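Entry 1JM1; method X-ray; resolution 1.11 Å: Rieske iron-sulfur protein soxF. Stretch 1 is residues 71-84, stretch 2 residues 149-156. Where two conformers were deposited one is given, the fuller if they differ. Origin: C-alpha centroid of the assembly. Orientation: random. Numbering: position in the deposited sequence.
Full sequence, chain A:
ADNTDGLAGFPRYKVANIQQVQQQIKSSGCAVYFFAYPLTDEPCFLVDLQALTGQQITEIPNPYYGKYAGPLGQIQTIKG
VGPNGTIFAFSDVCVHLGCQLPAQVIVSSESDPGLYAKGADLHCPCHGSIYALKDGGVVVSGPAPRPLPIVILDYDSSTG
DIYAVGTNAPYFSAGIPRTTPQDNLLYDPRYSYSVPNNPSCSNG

Stretch 1 (71-84) PLGQIQTIKGVGPN
Stretch 2 (149-156) PIVILDYD

The stretches run side by side in the same direction, Ile78 level with Ile152 (CA to CA 7.2 Å) and Gly82 with Tyr155 (5.7 Å). No direct hydrogen bond joins them. Water 1 lies in donor reach of Lys79 O (2.9 Å) and Leu153 O (3.2 Å) and bridges the backbones; counting atoms elsewhere in the structure, it has more acceptors than protons, so not all can be served at once. Water 2 accepts from Leu153 N (2.9 Å).

Residues 71-74 have helical phi/psi; Gln74 N donates a hydrogen bond to Pro71 O (2.9 Å). Residues 77-79 and 151-155 are extended.

Most of the direct contact is between apolar side chains, which pack by van der Waals contact and exclude water from one another; Gly82 adds its backbone CA. Ile152 leaves its backbone sideways, but its m, t rotamer carries CD1 out to meet Leu72 CD2 (3.5 Å) and Ile75 CD1 (3.4 Å); Leu72 and Ile75 are also m, t. Ile78 is m, m. Its CG1 sits 3.9 Å from Ile150 CD1 (Ile150 m, t), and its CD1 4.3 Å from Ile152 CG1.

Val81 (m) points toward stretch 2. Its CG2 is 3.9 Å from Leu153 CD1 (Leu153 m, t), and its CB 3.8 Å from Tyr155 CB.

Chi1 171° and chi2 76° set the Tyr155 ring face against Gly82, whose CA lies 3.7 Å from the ring centroid, a CH-pi contact. Gly82 has phi/psi 90/178, where a CB would jam against the preceding carbonyl. Pro83 CD lies 3.9 Å from Tyr155 CZ.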

# COMPACT_ATOMS: atom_id res chain seq x y z
N PRO A 71 15.01 12.98 1.57
CA PRO A 71 14.69 12.54 0.22
C PRO A 71 13.32 11.97 0.07
O PRO A 71 12.81 11.98 -1.08
CB PRO A 71 15.80 11.44 -0.05
CG PRO A 71 16.27 11.11 1.28
CD PRO A 71 16.01 12.19 2.27
N LEU A 72 12.64 11.40 1.09
CA LEU A 72 11.33 10.78 0.85
C LEU A 72 10.31 11.80 0.36
O LEU A 72 9.45 11.46 -0.45
CB LEU A 72 10.84 10.03 2.09
CG LEU A 72 11.63 8.82 2.45
CD1 LEU A 72 11.20 8.24 3.78
CD2 LEU A 72 11.43 7.72 1.36
N GLY A 73 10.41 13.04 0.83
CA GLY A 73 9.53 14.09 0.37
C GLY A 73 9.83 14.60 -1.02
O GLY A 73 9.03 15.35 -1.59
N GLN A 74 10.97 14.23 -1.58
CA GLN A 74 11.36 14.68 -2.91
C GLN A 74 10.95 13.71 -3.99
O GLN A 74 11.10 13.99 -5.18
CB GLN A 74 12.86 14.96 -2.94
CG GLN A 74 13.29 15.69 -4.19
CD GLN A 74 14.69 16.25 -4.10
OE1 GLN A 74 15.49 15.74 -3.25
NE2 GLN A 74 15.03 17.20 -4.95
N ILE A 75 10.42 12.56 -3.64
CA ILE A 75 9.96 11.58 -4.64
C ILE A 75 8.74 12.20 -5.34
O ILE A 75 7.76 12.58 -4.72
CB ILE A 75 9.61 10.25 -3.98
CG1 ILE A 75 10.87 9.61 -3.39
CG2 ILE A 75 8.91 9.34 -4.95
CD1 ILE A 75 10.57 8.40 -2.51
N GLN A 76 8.84 12.32 -6.69
CA GLN A 76 7.73 12.90 -7.44
C GLN A 76 6.71 11.88 -7.87
O GLN A 76 5.50 12.21 -7.95
CB GLN A 76 8.25 13.64 -8.71
CG GLN A 76 9.04 14.86 -8.33
CD GLN A 76 9.62 15.50 -9.59
OE1 GLN A 76 8.86 16.15 -10.33
NE2 GLN A 76 10.88 15.31 -9.77
N THR A 77 7.15 10.69 -8.22
CA THR A 77 6.31 9.62 -8.71
C THR A 77 6.82 8.32 -8.15
O THR A 77 7.97 8.20 -7.74
CB THR A 77 6.25 9.52 -10.22
OG1 THR A 77 7.53 9.00 -10.65
CG2 THR A 77 5.94 10.87 -10.90
N ILE A 78 5.91 7.35 -8.09
CA ILE A 78 6.20 6.00 -7.63
C ILE A 78 6.14 5.09 -8.85
O ILE A 78 5.08 4.99 -9.50
CB ILE A 78 5.21 5.55 -6.56
CG1 ILE A 78 5.19 6.48 -5.36
CG2 ILE A 78 5.53 4.09 -6.13
CD1 ILE A 78 6.37 6.67 -4.70
N LYS A 79 7.25 4.45 -9.15
CA LYS A 79 7.26 3.50 -10.28
C LYS A 79 6.84 2.14 -9.79
O LYS A 79 7.26 1.65 -8.73
CB LYS A 79 8.68 3.43 -10.89
CG LYS A 79 9.02 4.79 -11.66
CD LYS A 79 10.18 4.73 -12.54
CE LYS A 79 10.37 6.01 -13.36
NZ LYS A 79 10.14 7.18 -12.47
N GLY A 80 6.01 1.47 -10.58
CA GLY A 80 5.67 0.10 -10.32
C GLY A 80 6.91 -0.78 -10.50
O GLY A 80 7.77 -0.48 -11.34
N VAL A 81 6.98 -1.87 -9.76
CA VAL A 81 8.16 -2.70 -9.79
C VAL A 81 7.88 -4.10 -10.36
O VAL A 81 6.73 -4.52 -10.55
CB VAL A 81 8.84 -2.80 -8.39
CG1 VAL A 81 9.14 -1.41 -7.86
CG2 VAL A 81 8.01 -3.62 -7.42
N GLY A 82 8.99 -4.79 -10.62
CA GLY A 82 8.99 -6.10 -11.21
C GLY A 82 9.05 -6.04 -12.70
O GLY A 82 9.04 -4.96 -13.31
N PRO A 83 9.10 -7.21 -13.36
CA PRO A 83 9.32 -7.24 -14.83
C PRO A 83 8.22 -6.57 -15.63
O PRO A 83 8.51 -6.20 -16.76
CB PRO A 83 9.40 -8.75 -15.15
CG PRO A 83 9.67 -9.38 -13.86
CD PRO A 83 9.11 -8.56 -12.78
N ASN A 84 7.01 -6.47 -15.13
CA ASN A 84 5.95 -5.78 -15.83
C ASN A 84 5.84 -4.32 -15.43
O ASN A 84 5.11 -3.57 -16.06
CB ASN A 84 4.59 -6.44 -15.56
CG ASN A 84 4.59 -7.90 -15.99
OD1 ASN A 84 4.92 -8.15 -17.16
ND2 ASN A 84 4.37 -8.80 -15.06
N PRO A 149 -1.09 6.37 2.51
CA PRO A 149 0.35 6.25 2.30
C PRO A 149 0.74 5.09 1.40
O PRO A 149 0.16 4.00 1.45
CB PRO A 149 0.89 6.08 3.73
CG PRO A 149 -0.12 6.84 4.56
CD PRO A 149 -1.46 6.48 3.91
N ILE A 150 1.75 5.36 0.59
CA ILE A 150 2.39 4.42 -0.31
C ILE A 150 3.64 3.85 0.37
O ILE A 150 4.42 4.59 0.96
CB ILE A 150 2.76 5.09 -1.66
CG1 ILE A 150 1.48 5.51 -2.37
CG2 ILE A 150 3.62 4.19 -2.52
CD1 ILE A 150 1.72 6.44 -3.56
N VAL A 151 3.82 2.54 0.23
CA VAL A 151 5.03 1.86 0.62
C VAL A 151 5.92 1.78 -0.64
O VAL A 151 5.53 1.20 -1.66
CB VAL A 151 4.73 0.47 1.17
CG1 VAL A 151 6.06 -0.25 1.52
CG2 VAL A 151 3.83 0.56 2.39
N ILE A 152 7.08 2.40 -0.54
CA ILE A 152 8.04 2.44 -1.66
C ILE A 152 8.70 1.06 -1.75
O ILE A 152 9.15 0.51 -0.74
CB ILE A 152 9.03 3.57 -1.46
CG1 ILE A 152 8.28 4.89 -1.25
CG2 ILE A 152 10.02 3.61 -2.63
CD1 ILE A 152 9.23 5.89 -0.61
N LEU A 153 8.73 0.51 -2.97
CA LEU A 153 9.28 -0.78 -3.25
C LEU A 153 10.52 -0.68 -4.09
O LEU A 153 10.70 0.25 -4.88
CB LEU A 153 8.24 -1.64 -3.99
CG LEU A 153 6.90 -1.85 -3.29
CD1 LEU A 153 5.98 -2.66 -4.21
CD2 LEU A 153 7.07 -2.54 -1.93
N ASP A 154 11.35 -1.71 -3.99
CA ASP A 154 12.55 -1.90 -4.81
C ASP A 154 12.56 -3.37 -5.24
O ASP A 154 12.56 -4.28 -4.38
CB ASP A 154 13.79 -1.54 -4.04
CG ASP A 154 15.07 -1.61 -4.84
OD1 ASP A 154 15.01 -1.55 -6.06
OD2 ASP A 154 16.15 -1.59 -4.22
N TYR A 155 12.68 -3.65 -6.50
CA TYR A 155 12.78 -4.99 -7.05
C TYR A 155 14.26 -5.26 -7.39
O TYR A 155 14.88 -4.51 -8.12
CB TYR A 155 11.89 -5.08 -8.31
CG TYR A 155 12.04 -6.33 -9.11
CD1 TYR A 155 11.48 -7.56 -8.71
CD2 TYR A 155 12.69 -6.31 -10.32
CE1 TYR A 155 11.60 -8.70 -9.49
CE2 TYR A 155 12.83 -7.45 -11.08
CZ TYR A 155 12.34 -8.64 -10.66
OH TYR A 155 12.49 -9.83 -11.36
N ASP A 156 14.75 -6.35 -6.85
CA ASP A 156 16.12 -6.80 -7.11
C ASP A 156 16.07 -7.65 -8.40
O ASP A 156 15.58 -8.78 -8.38
CB ASP A 156 16.66 -7.60 -5.94
CG ASP A 156 18.09 -8.01 -6.10
OD1 ASP A 156 18.58 -8.10 -7.23
OD2 ASP A 156 18.78 -8.25 -5.09
O HOH W 1 9.76 1.96 -7.39
O HOH W 2 8.31 1.90 -5.50